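PDB 5BU6: BpsB (PgaB), Poly-beta-1,6-N-acetyl-D-glucosamine N-deacetylase from Bordetella bronchiseptica RB50, which removes acetyl groups from the N-acetylglucosamine units of poly-beta-1,6-N-acetyl-D-glucosamine as a metal-dependent family 4 carbohydrate esterase, and is required for biofilm formation. Local coordinates for residues W137-R141 and L206-G212; D84-Y90 and D132-T136; E150-S155 and I215-P221. The protein carries 5 engineered substitutions. All coordinates share one frame; numbering follows the deposited sequence.

Contact 1 (W137-R141 and L206-G212); sequences WAQLR and LIRHHTG. Engineered in segment 206-212: His209 (natural residue Glu). With NI (nickel (II) ion), chain E.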
loop_
_atom_site.group_PDB
_atom_site.type_symbol
_atom_site.label_atom_id
_atom_site.label_comp_id
_atom_site.label_asym_id
_atom_site.label_seq_id
_atom_site.Cartn_x
_atom_site.Cartn_y
_atom_site.Cartn_z
ATOM N N TRP A 137 11.049 -12.700 2.900
ATOM C CA TRP A 137 10.209 -12.762 4.083
ATOM C C TRP A 137 11.028 -12.480 5.331
ATOM O O TRP A 137 10.545 -11.834 6.259
ATOM C CB TRP A 137 9.528 -14.117 4.199
ATOM C CG TRP A 137 8.281 -14.309 3.355
ATOM C CD1 TRP A 137 8.078 -15.277 2.411
ATOM C CD2 TRP A 137 7.079 -13.529 3.393
ATOM N NE1 TRP A 137 6.821 -15.149 1.867
ATOM C CE2 TRP A 137 6.182 -14.099 2.465
ATOM C CE3 TRP A 137 6.661 -12.421 4.148
ATOM C CZ2 TRP A 137 4.896 -13.592 2.254
ATOM C CZ3 TRP A 137 5.386 -11.916 3.932
ATOM C CH2 TRP A 137 4.524 -12.500 2.995
ATOM N N ALA A 138 12.254 -12.991 5.362
ATOM C CA ALA A 138 13.142 -12.790 6.511
ATOM C C ALA A 138 13.428 -11.312 6.708
ATOM O O ALA A 138 13.426 -10.803 7.840
ATOM C CB ALA A 138 14.428 -13.545 6.325
ATOM N N GLN A 139 13.668 -10.617 5.602
ATOM C CA GLN A 139 13.874 -9.171 5.649
ATOM C C GLN A 139 12.622 -8.426 6.159
ATOM O O GLN A 139 12.725 -7.533 7.000
ATOM C CB GLN A 139 14.293 -8.647 4.262
ATOM C CG GLN A 139 15.751 -8.984 3.928
ATOM C CD GLN A 139 16.079 -8.829 2.456
ATOM O OE1 GLN A 139 15.205 -8.607 1.625
ATOM N NE2 GLN A 139 17.350 -8.972 2.127
ATOM N N LEU A 140 11.445 -8.796 5.672
ATOM C CA LEU A 140 10.214 -8.181 6.173
ATOM C C LEU A 140 9.994 -8.419 7.659
ATOM O O LEU A 140 9.562 -7.511 8.388
ATOM C CB LEU A 140 8.988 -8.698 5.409
ATOM C CG LEU A 140 8.835 -8.109 4.007
ATOM C CD1 LEU A 140 7.921 -8.991 3.190
ATOM C CD2 LEU A 140 8.272 -6.689 4.071
ATOM N N ARG A 141 10.269 -9.640 8.109
ATOM C CA ARG A 141 10.105 -9.968 9.511
ATOM C C ARG A 141 11.055 -9.127 10.358
ATOM O O ARG A 141 10.689 -8.670 11.440
ATOM C CB ARG A 141 10.346 -11.459 9.750
ATOM C CG ARG A 141 10.268 -11.876 11.210
ATOM C CD ARG A 141 10.241 -13.394 11.313
ATOM N NE ARG A 141 10.661 -13.898 12.625
ATOM C CZ ARG A 141 9.872 -13.970 13.696
ATOM N NH1 ARG A 141 10.343 -14.455 14.841
ATOM N NH2 ARG A 141 8.614 -13.552 13.625
ATOM N N LEU A 206 -0.542 -15.299 4.626
ATOM C CA LEU A 206 0.861 -15.433 4.235
ATOM C C LEU A 206 1.755 -14.545 5.100
ATOM O O LEU A 206 2.827 -14.973 5.526
ATOM C CB LEU A 206 1.057 -15.096 2.753
ATOM C CG LEU A 206 0.536 -16.195 1.820
ATOM C CD1 LEU A 206 0.592 -15.722 0.378
ATOM C CD2 LEU A 206 1.322 -17.499 2.007
ATOM N N ILE A 207 1.308 -13.314 5.357
ATOM C CA ILE A 207 2.092 -12.400 6.177
ATOM C C ILE A 207 2.238 -12.905 7.601
ATOM O O ILE A 207 3.354 -12.962 8.136
ATOM C CB ILE A 207 1.490 -10.972 6.163
ATOM C CG1 ILE A 207 1.659 -10.353 4.765
ATOM C CG2 ILE A 207 2.156 -10.097 7.210
ATOM C CD1 ILE A 207 0.842 -9.069 4.548
ATOM N N ARG A 208 1.135 -13.321 8.215
ATOM C CA ARG A 208 1.244 -13.919 9.540
ATOM C C ARG A 208 2.111 -15.174 9.572
ATOM O O ARG A 208 2.909 -15.339 10.490
ATOM C CB ARG A 208 -0.137 -14.258 10.110
ATOM C CG ARG A 208 -0.050 -14.629 11.582
ATOM C CD ARG A 208 -1.383 -14.945 12.205
ATOM N NE ARG A 208 -1.219 -15.121 13.641
ATOM C CZ ARG A 208 -2.135 -15.657 14.440
ATOM N NH1 ARG A 208 -1.889 -15.776 15.738
ATOM N NH2 ARG A 208 -3.293 -16.075 13.944
ATOM N N HIS A 209 1.957 -16.064 8.587
ATOM C CA HIS A 209 2.719 -17.311 8.599
ATOM C C HIS A 209 4.228 -17.055 8.576
ATOM O O HIS A 209 4.987 -17.695 9.316
ATOM C CB HIS A 209 2.320 -18.202 7.407
ATOM C CG HIS A 209 3.075 -19.494 7.340
ATOM N ND1 HIS A 209 4.247 -19.636 6.626
ATOM C CD2 HIS A 209 2.829 -20.701 7.901
ATOM C CE1 HIS A 209 4.690 -20.874 6.755
ATOM N NE2 HIS A 209 3.850 -21.539 7.528
ATOM N N HIS A 210 4.649 -16.120 7.727
ATOM C CA HIS A 210 6.075 -15.847 7.496
ATOM C C HIS A 210 6.727 -14.793 8.368
ATOM O O HIS A 210 7.954 -14.789 8.503
ATOM C CB HIS A 210 6.289 -15.432 6.038
ATOM C CG HIS A 210 5.985 -16.515 5.068
ATOM N ND1 HIS A 210 4.741 -16.669 4.495
ATOM C CD2 HIS A 210 6.758 -17.517 4.575
ATOM C CE1 HIS A 210 4.761 -17.713 3.684
ATOM N NE2 HIS A 210 5.965 -18.252 3.731
ATOM N N THR A 211 5.938 -13.893 8.951
ATOM C CA THR A 211 6.520 -12.820 9.770
ATOM C C THR A 211 6.022 -12.820 11.217
ATOM O O THR A 211 6.653 -12.223 12.080
ATOM C CB THR A 211 6.238 -11.408 9.199
ATOM O OG1 THR A 211 4.880 -11.052 9.457
ATOM C CG2 THR A 211 6.517 -11.335 7.705
ATOM N N GLY A 212 4.889 -13.469 11.476
ATOM C CA GLY A 212 4.325 -13.496 12.822
ATOM C C GLY A 212 3.368 -12.344 13.064
ATOM O O GLY A 212 2.724 -12.267 14.112
HETATM NI NI NI E . 6.815 -19.995 2.725
#
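The indole of Trp137 lies flat on the imidazole of His210: the centroids of the indole's five-membered ring and the imidazole are 3.7 Å apart and their planes differ by 6°, a face-to-face stack. His210 CB covers the same indole face, coming to 3.4 Å from Trp137 CD2. The six-membered end reaches further into helix 206-211, with Trp137 CH2 4.0 Å from Ile207 CG1 at the ring edge. Trp137 CE3 lies 3.7 Å from Thr211 CG2, and the ring is a knob in the hole formed by Leu206, Ile207, His210 and Thr211. Asp114 accepts a hydrogen bond from Trp137 NE1. Rotation of the His210 ring is fixed from both ends, because ND1 donates to Leu206 O (2.8 Å) in the imidazole plane while NE2 binds, at 2.2 Å, a nickel ion distinct from that of Asp84, His154 and His159.

Arg141 marks the looser, more exposed side. Its CG is anti to the backbone N (chi1 177°) and its chain is extended to NE, which carries the guanidinium past the end of helix 206-211. There Arg141 NH2 donates to Thr211 O (2.8 Å, N-H...O angle 139°), a bent single bond; Thr211 O lies in the guanidinium plane, whereas the donor stands above the carbonyl plane. The arrangement is knob-into-hole packing of two nearly perpendicular helices within the polysaccharide deacetylase fold.

Contact 2 (D84-Y90 and D132-T136); sequences DGYASTY and DFFMT. With NI (nickel (II) ion), chain C.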
loop_
_atom_site.group_PDB
_atom_site.type_symbol
_atom_site.label_atom_id
_atom_site.label_comp_id
_atom_site.label_asym_id
_atom_site.label_seq_id
_atom_site.Cartn_x
_atom_site.Cartn_y
_atom_site.Cartn_z
ATOM N N ASP A 84 4.854 -2.249 -2.299
ATOM C CA ASP A 84 5.258 -3.112 -3.425
ATOM C C ASP A 84 6.360 -4.074 -3.007
ATOM O O ASP A 84 6.554 -5.103 -3.644
ATOM C CB ASP A 84 5.704 -2.335 -4.663
ATOM C CG ASP A 84 4.552 -1.681 -5.405
ATOM O OD1 ASP A 84 3.418 -1.680 -4.893
ATOM O OD2 ASP A 84 4.787 -1.142 -6.511
ATOM N N GLY A 85 7.078 -3.751 -1.937
ATOM C CA GLY A 85 7.994 -4.707 -1.342
ATOM C C GLY A 85 9.259 -4.990 -2.144
ATOM O O GLY A 85 9.849 -6.067 -2.027
ATOM N N TYR A 86 9.687 -4.033 -2.955
ATOM C CA TYR A 86 10.963 -4.182 -3.658
ATOM C C TYR A 86 12.156 -4.219 -2.685
ATOM O O TYR A 86 12.041 -3.774 -1.549
ATOM C CB TYR A 86 11.130 -3.066 -4.685
ATOM C CG TYR A 86 10.330 -3.294 -5.959
ATOM C CD1 TYR A 86 10.822 -4.115 -6.979
ATOM C CD2 TYR A 86 9.099 -2.691 -6.151
ATOM C CE1 TYR A 86 10.102 -4.315 -8.143
ATOM C CE2 TYR A 86 8.370 -2.887 -7.312
ATOM C CZ TYR A 86 8.872 -3.697 -8.302
ATOM O OH TYR A 86 8.145 -3.893 -9.458
ATOM N N ALA A 87 13.301 -4.743 -3.146
ATOM C CA ALA A 87 14.453 -4.977 -2.271
ATOM C C ALA A 87 15.004 -3.705 -1.649
ATOM O O ALA A 87 15.493 -3.724 -0.515
ATOM C CB ALA A 87 15.573 -5.701 -3.037
ATOM N N SER A 88 14.933 -2.597 -2.386
ATOM C CA SER A 88 15.494 -1.340 -1.912
ATOM C C SER A 88 14.755 -0.819 -0.670
ATOM O O SER A 88 15.287 -0.003 0.083
ATOM C CB SER A 88 15.451 -0.301 -3.011
ATOM O OG SER A 88 14.099 0.005 -3.305
ATOM N N THR A 89 13.535 -1.291 -0.455
ATOM C CA THR A 89 12.816 -0.955 0.774
ATOM C C THR A 89 13.623 -1.386 1.997
ATOM O O THR A 89 13.646 -0.696 3.015
ATOM C CB THR A 89 11.428 -1.593 0.813
ATOM O OG1 THR A 89 10.658 -1.073 -0.278
ATOM C CG2 THR A 89 10.712 -1.231 2.124
ATOM N N TYR A 90 14.323 -2.504 1.884
ATOM C CA TYR A 90 15.106 -3.014 3.008
ATOM C C TYR A 90 16.518 -2.423 3.057
ATOM O O TYR A 90 17.042 -2.086 4.119
ATOM C CB TYR A 90 15.177 -4.545 2.946
ATOM C CG TYR A 90 16.017 -5.153 4.050
ATOM C CD1 TYR A 90 15.474 -5.371 5.314
ATOM C CD2 TYR A 90 17.351 -5.464 3.848
ATOM C CE1 TYR A 90 16.232 -5.918 6.338
ATOM C CE2 TYR A 90 18.123 -6.013 4.870
ATOM C CZ TYR A 90 17.543 -6.232 6.121
ATOM O OH TYR A 90 18.272 -6.765 7.156
ATOM N N ASP A 132 14.296 -12.129 -7.183
ATOM C CA ASP A 132 15.103 -11.449 -6.170
ATOM C C ASP A 132 15.091 -9.920 -6.296
ATOM O O ASP A 132 15.839 -9.225 -5.601
ATOM C CB ASP A 132 16.541 -11.972 -6.202
ATOM C CG ASP A 132 17.033 -12.233 -7.606
ATOM O OD1 ASP A 132 16.381 -11.760 -8.556
ATOM O OD2 ASP A 132 18.077 -12.903 -7.760
ATOM N N PHE A 133 14.217 -9.382 -7.142
ATOM C CA PHE A 133 13.952 -7.941 -7.099
ATOM C C PHE A 133 13.185 -7.541 -5.843
ATOM O O PHE A 133 13.121 -6.361 -5.494
ATOM C CB PHE A 133 13.169 -7.479 -8.336
ATOM C CG PHE A 133 14.035 -7.186 -9.531
ATOM C CD1 PHE A 133 15.286 -7.763 -9.648
ATOM C CD2 PHE A 133 13.615 -6.308 -10.513
ATOM C CE1 PHE A 133 16.109 -7.488 -10.743
ATOM C CE2 PHE A 133 14.434 -6.020 -11.616
ATOM C CZ PHE A 133 15.679 -6.608 -11.725
ATOM N N PHE A 134 12.588 -8.519 -5.176
ATOM C CA PHE A 134 11.769 -8.241 -3.991
ATOM C C PHE A 134 12.446 -8.645 -2.677
ATOM O O PHE A 134 13.206 -9.602 -2.632
ATOM C CB PHE A 134 10.423 -8.957 -4.139
ATOM C CG PHE A 134 9.640 -8.486 -5.323
ATOM C CD1 PHE A 134 8.899 -7.325 -5.251
ATOM C CD2 PHE A 134 9.698 -9.161 -6.525
ATOM C CE1 PHE A 134 8.201 -6.859 -6.350
ATOM C CE2 PHE A 134 8.995 -8.709 -7.623
ATOM C CZ PHE A 134 8.253 -7.552 -7.537
ATOM N N MET A 135 12.131 -7.906 -1.614
ATOM C CA MET A 135 12.501 -8.255 -0.252
ATOM C C MET A 135 12.105 -9.671 0.099
ATOM O O MET A 135 11.042 -10.159 -0.312
ATOM C CB MET A 135 11.829 -7.324 0.757
ATOM C CG MET A 135 12.477 -6.020 0.961
ATOM S SD MET A 135 11.578 -5.153 2.281
ATOM C CE MET A 135 9.993 -4.909 1.505
ATOM N N THR A 136 12.941 -10.328 0.891
ATOM C CA THR A 136 12.589 -11.660 1.363
ATOM C C THR A 136 11.683 -11.581 2.579
ATOM O O THR A 136 11.527 -10.525 3.195
ATOM C CB THR A 136 13.831 -12.480 1.692
ATOM O OG1 THR A 136 14.499 -11.920 2.825
ATOM C CG2 THR A 136 14.776 -12.505 0.481
HETATM NI NI NI C . 1.704 -0.640 -5.504
HETATM O O HOH W 1 2.846 0.271 -7.106
HETATM O O HOH W 2 8.775 -8.446 -0.807
HETATM O O HOH W 3 2.529 0.981 -4.403
#
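Met135 N donates to Gly85 O (3.0 Å, N-H...O angle 151°) and Ala87 N donates to Phe133 O (2.9 Å, 147°), two backbone hydrogen bonds that join the loop after Asp84 to the turn leading into helix 137-145. This exchange makes Tyr86 and Phe134, which lie between the bonds, a single non-hydrogen-bonded antiparallel pair. A water donates to both Gly85 O and Met135 O, so the Gly85 carbonyl is gripped twice.

Outward from this bridge, the Tyr86 and Phe134 side chains run side by side and point the same way. Their rings form an offset stack with planes at 26°, in which Phe134 CE1 sits over a face of Tyr86, 3.6 Å from Tyr86 CE1. Phe134 also turns its edge to Asp84 O, with CD1 3.6 Å away, and its ring meets Trp112.

On the other flank Met135 bends at its last torsion, bringing CE to 3.5 Å from Gly85 CA and 3.7 Å from Thr89 CB, while its CG packs against Tyr90 CB.

Asp84 OD1 coordinates nickel at 2.1 Å. A water on the same ion donates to Asp84 OD2. Both carboxylate oxygens therefore face the metal site, while backbone bonding immediately downstream holds the loop that carries this ligand, consistent with a metal ligand positioned by the surrounding main chain.

Contact 3 (E150-S155 and I215-P221); sequences ELASHS and IRSIVWP. With NI (nickel (II) ion), chain C; EDO (1,2-ethanediol), chain J.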
loop_
_atom_site.group_PDB
_atom_site.type_symbol
_atom_site.label_atom_id
_atom_site.label_comp_id
_atom_site.label_asym_id
_atom_site.label_seq_id
_atom_site.Cartn_x
_atom_site.Cartn_y
_atom_site.Cartn_z
ATOM N N GLU A 150 5.146 -1.041 10.285
ATOM C CA GLU A 150 3.860 -1.750 10.293
ATOM C C GLU A 150 3.709 -2.429 8.943
ATOM O O GLU A 150 3.832 -1.782 7.902
ATOM C CB GLU A 150 2.703 -0.778 10.517
ATOM C CG GLU A 150 1.314 -1.340 10.235
ATOM C CD GLU A 150 0.546 -1.688 11.506
ATOM O OE1 GLU A 150 1.073 -1.452 12.614
ATOM O OE2 GLU A 150 -0.591 -2.196 11.395
ATOM N N LEU A 151 3.452 -3.728 8.947
ATOM C CA LEU A 151 3.229 -4.441 7.693
ATOM C C LEU A 151 1.750 -4.375 7.342
ATOM O O LEU A 151 0.869 -4.492 8.211
ATOM C CB LEU A 151 3.692 -5.894 7.800
ATOM C CG LEU A 151 5.185 -6.161 7.994
ATOM C CD1 LEU A 151 5.473 -7.667 7.898
ATOM C CD2 LEU A 151 6.023 -5.384 6.999
ATOM N N ALA A 152 1.483 -4.178 6.063
ATOM C CA ALA A 152 0.130 -4.106 5.554
ATOM C C ALA A 152 0.014 -4.987 4.322
ATOM O O ALA A 152 1.019 -5.336 3.718
ATOM C CB ALA A 152 -0.231 -2.653 5.203
ATOM N N SER A 153 -1.209 -5.336 3.953
ATOM C CA SER A 153 -1.454 -6.003 2.683
ATOM C C SER A 153 -1.484 -4.987 1.548
ATOM O O SER A 153 -2.123 -3.939 1.667
ATOM C CB SER A 153 -2.769 -6.778 2.729
ATOM O OG SER A 153 -3.092 -7.367 1.486
ATOM N N HIS A 154 -0.799 -5.314 0.452
ATOM C CA HIS A 154 -0.987 -4.616 -0.828
ATOM C C HIS A 154 -1.721 -5.549 -1.788
ATOM O O HIS A 154 -1.533 -5.467 -2.998
ATOM C CB HIS A 154 0.369 -4.174 -1.411
ATOM C CG HIS A 154 0.286 -2.979 -2.302
ATOM N ND1 HIS A 154 -0.814 -2.145 -2.332
ATOM C CD2 HIS A 154 1.163 -2.481 -3.206
ATOM C CE1 HIS A 154 -0.613 -1.187 -3.223
ATOM N NE2 HIS A 154 0.587 -1.357 -3.752
ATOM N N SER A 155 -2.561 -6.410 -1.205
ATOM C CA SER A 155 -3.308 -7.519 -1.843
ATOM C C SER A 155 -2.395 -8.734 -2.048
ATOM O O SER A 155 -1.192 -8.651 -1.859
ATOM C CB SER A 155 -3.959 -7.124 -3.179
ATOM O OG SER A 155 -3.032 -7.196 -4.259
ATOM N N ILE A 215 -1.906 -8.560 10.320
ATOM C CA ILE A 215 -2.089 -7.250 9.709
ATOM C C ILE A 215 -3.504 -6.762 9.998
ATOM O O ILE A 215 -4.383 -7.553 10.350
ATOM C CB ILE A 215 -1.873 -7.251 8.209
ATOM C CG1 ILE A 215 -2.887 -8.167 7.519
ATOM C CG2 ILE A 215 -0.463 -7.659 7.881
ATOM C CD1 ILE A 215 -2.968 -7.909 6.025
ATOM N N ARG A 216 -3.716 -5.461 9.835
ATOM C CA ARG A 216 -5.027 -4.894 10.087
ATOM C C ARG A 216 -5.372 -3.837 9.058
ATOM O O ARG A 216 -6.370 -3.144 9.196
ATOM C CB ARG A 216 -5.088 -4.301 11.494
ATOM C CG ARG A 216 -3.884 -3.475 11.841
ATOM C CD ARG A 216 -3.851 -3.096 13.311
ATOM N NE ARG A 216 -2.540 -2.558 13.651
ATOM C CZ ARG A 216 -2.181 -2.148 14.861
ATOM N NH1 ARG A 216 -0.960 -1.675 15.056
ATOM N NH2 ARG A 216 -3.038 -2.208 15.870
ATOM N N SER A 217 -4.553 -3.726 8.014
ATOM C CA SER A 217 -4.766 -2.689 7.024
ATOM C C SER A 217 -4.502 -3.188 5.602
ATOM O O SER A 217 -3.705 -4.117 5.404
ATOM C CB SER A 217 -3.867 -1.487 7.341
ATOM O OG SER A 217 -2.521 -1.905 7.477
ATOM N N ILE A 218 -5.192 -2.582 4.635
ATOM C CA ILE A 218 -4.995 -2.858 3.207
ATOM C C ILE A 218 -4.705 -1.568 2.480
ATOM O O ILE A 218 -5.411 -0.554 2.662
ATOM C CB ILE A 218 -6.237 -3.541 2.572
ATOM C CG1 ILE A 218 -6.142 -3.541 1.048
ATOM C CG2 ILE A 218 -7.520 -2.829 2.958
ATOM C CD1 ILE A 218 -5.190 -4.555 0.514
ATOM N N VAL A 219 -3.640 -1.572 1.690
ATOM C CA VAL A 219 -3.351 -0.467 0.789
ATOM C C VAL A 219 -3.797 -0.911 -0.584
ATOM O O VAL A 219 -3.188 -1.804 -1.159
ATOM C CB VAL A 219 -1.848 -0.106 0.731
ATOM C CG1 VAL A 219 -1.621 1.083 -0.263
ATOM C CG2 VAL A 219 -1.322 0.252 2.125
ATOM N N TRP A 220 -4.861 -0.311 -1.098
ATOM C CA TRP A 220 -5.456 -0.760 -2.343
ATOM C C TRP A 220 -4.541 -0.421 -3.525
ATOM O O TRP A 220 -4.225 0.735 -3.725
ATOM C CB TRP A 220 -6.832 -0.096 -2.521
ATOM C CG TRP A 220 -7.861 -0.527 -1.461
ATOM C CD1 TRP A 220 -8.349 0.229 -0.411
ATOM C CD2 TRP A 220 -8.527 -1.786 -1.391
ATOM N NE1 TRP A 220 -9.267 -0.504 0.313
ATOM C CE2 TRP A 220 -9.395 -1.746 -0.264
ATOM C CE3 TRP A 220 -8.468 -2.965 -2.162
ATOM C CZ2 TRP A 220 -10.198 -2.825 0.096
ATOM C CZ3 TRP A 220 -9.272 -4.040 -1.797
ATOM C CH2 TRP A 220 -10.117 -3.965 -0.670
ATOM N N PRO A 221 -4.143 -1.432 -4.321
ATOM C CA PRO A 221 -3.411 -1.115 -5.555
ATOM C C PRO A 221 -4.157 -0.122 -6.420
ATOM O O PRO A 221 -5.378 -0.246 -6.573
ATOM C CB PRO A 221 -3.302 -2.476 -6.256
ATOM C CG PRO A 221 -3.250 -3.463 -5.105
ATOM C CD PRO A 221 -4.227 -2.881 -4.082
HETATM NI NI NI C . 1.704 -0.640 -5.504
HETATM C C1 EDO J . 4.379 -0.081 14.065
HETATM O O1 EDO J . 5.046 1.073 13.540
HETATM C C2 EDO J . 3.134 0.357 14.840
HETATM O O2 EDO J . 2.068 0.757 13.961
HETATM O O HOH W 4 -1.550 -3.675 9.232
HETATM O O HOH W 3 2.529 0.981 -4.403
HETATM O O HOH W 1 2.846 0.271 -7.106
#
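His154, Ser153 and Ile215 bury more surface than any other residues where strand 150-153 meets strand 217-219, neighbouring strands in the polysaccharide deacetylase fold, which in family 4 esterases is a distorted beta/alpha barrel. The strands diverge by 64°, and their pairing is confined to a single parallel bridge at Ser153 and Ile218. Ser153 supplies both of its bonds: its N donates to Ser217 O (3.1 Å), and its O accepts from Val219 N (2.8 Å). Ser153 OG accepts from Ser155 N in an ST turn and is hydrogen-bonded to Ser203 OG of helix 189-211.

Ile215 fills the space beside this bridge. Its CD1 presses on Ser153 CB at 3.5 Å, tighter than usual carbon contact, and CG2 lies equally close to Leu151 O.

Beyond the bridge, CG of His154 anti to the backbone N (chi1 -153°) carries the ring toward Val219. His154 ND1 donates to Val219 O (2.7 Å, N-H...O angle 155°), which lies in the ring plane although the donor stands above the carbonyl plane. That bond orients His154 NE2 toward nickel, 2.2 Å away, where Asp84 and His159 complete the protein ligands. Pro221 CG rests off-centre over the ring.

At the opposite end Arg216 grips Glu150 side-on in a nearly coplanar salt bridge: Arg216 NE reaches Glu150 OE2 at 3.0 Å and NH1 reaches OE1, each carboxylate oxygen accepting on its syn lone pair. Arg216 NH1 is also hydrogen-bonded to Gln61 OE1. One water donates to Glu150 OE2 and Leu151 O and accepts from Arg216 N and Ser217 OG.

How the contacts relate
Reading from the N terminus, contact 2 comes first: it brings residues 132-136 back to the loop beginning at Asp84, closing a 41-residue loop that includes most of helix 88-100 and strand 104-108. Its second segment runs directly into helix 137-145, which opens contact 1. Strand 149-153 follows and opens contact 3; helix 189-211 then closes contact 1 before strand 217-219 closes contact 3, so those two cross, while contact 2 precedes both in series. Packing continues between them: Leu140 CD2 lies 3.6 Å from Met135 CE, and Ile207 CG2 lies 3.6 Å from Ile215 CG2. Contacts 2 and 3 converge on one nickel ion through Asp84 and His154.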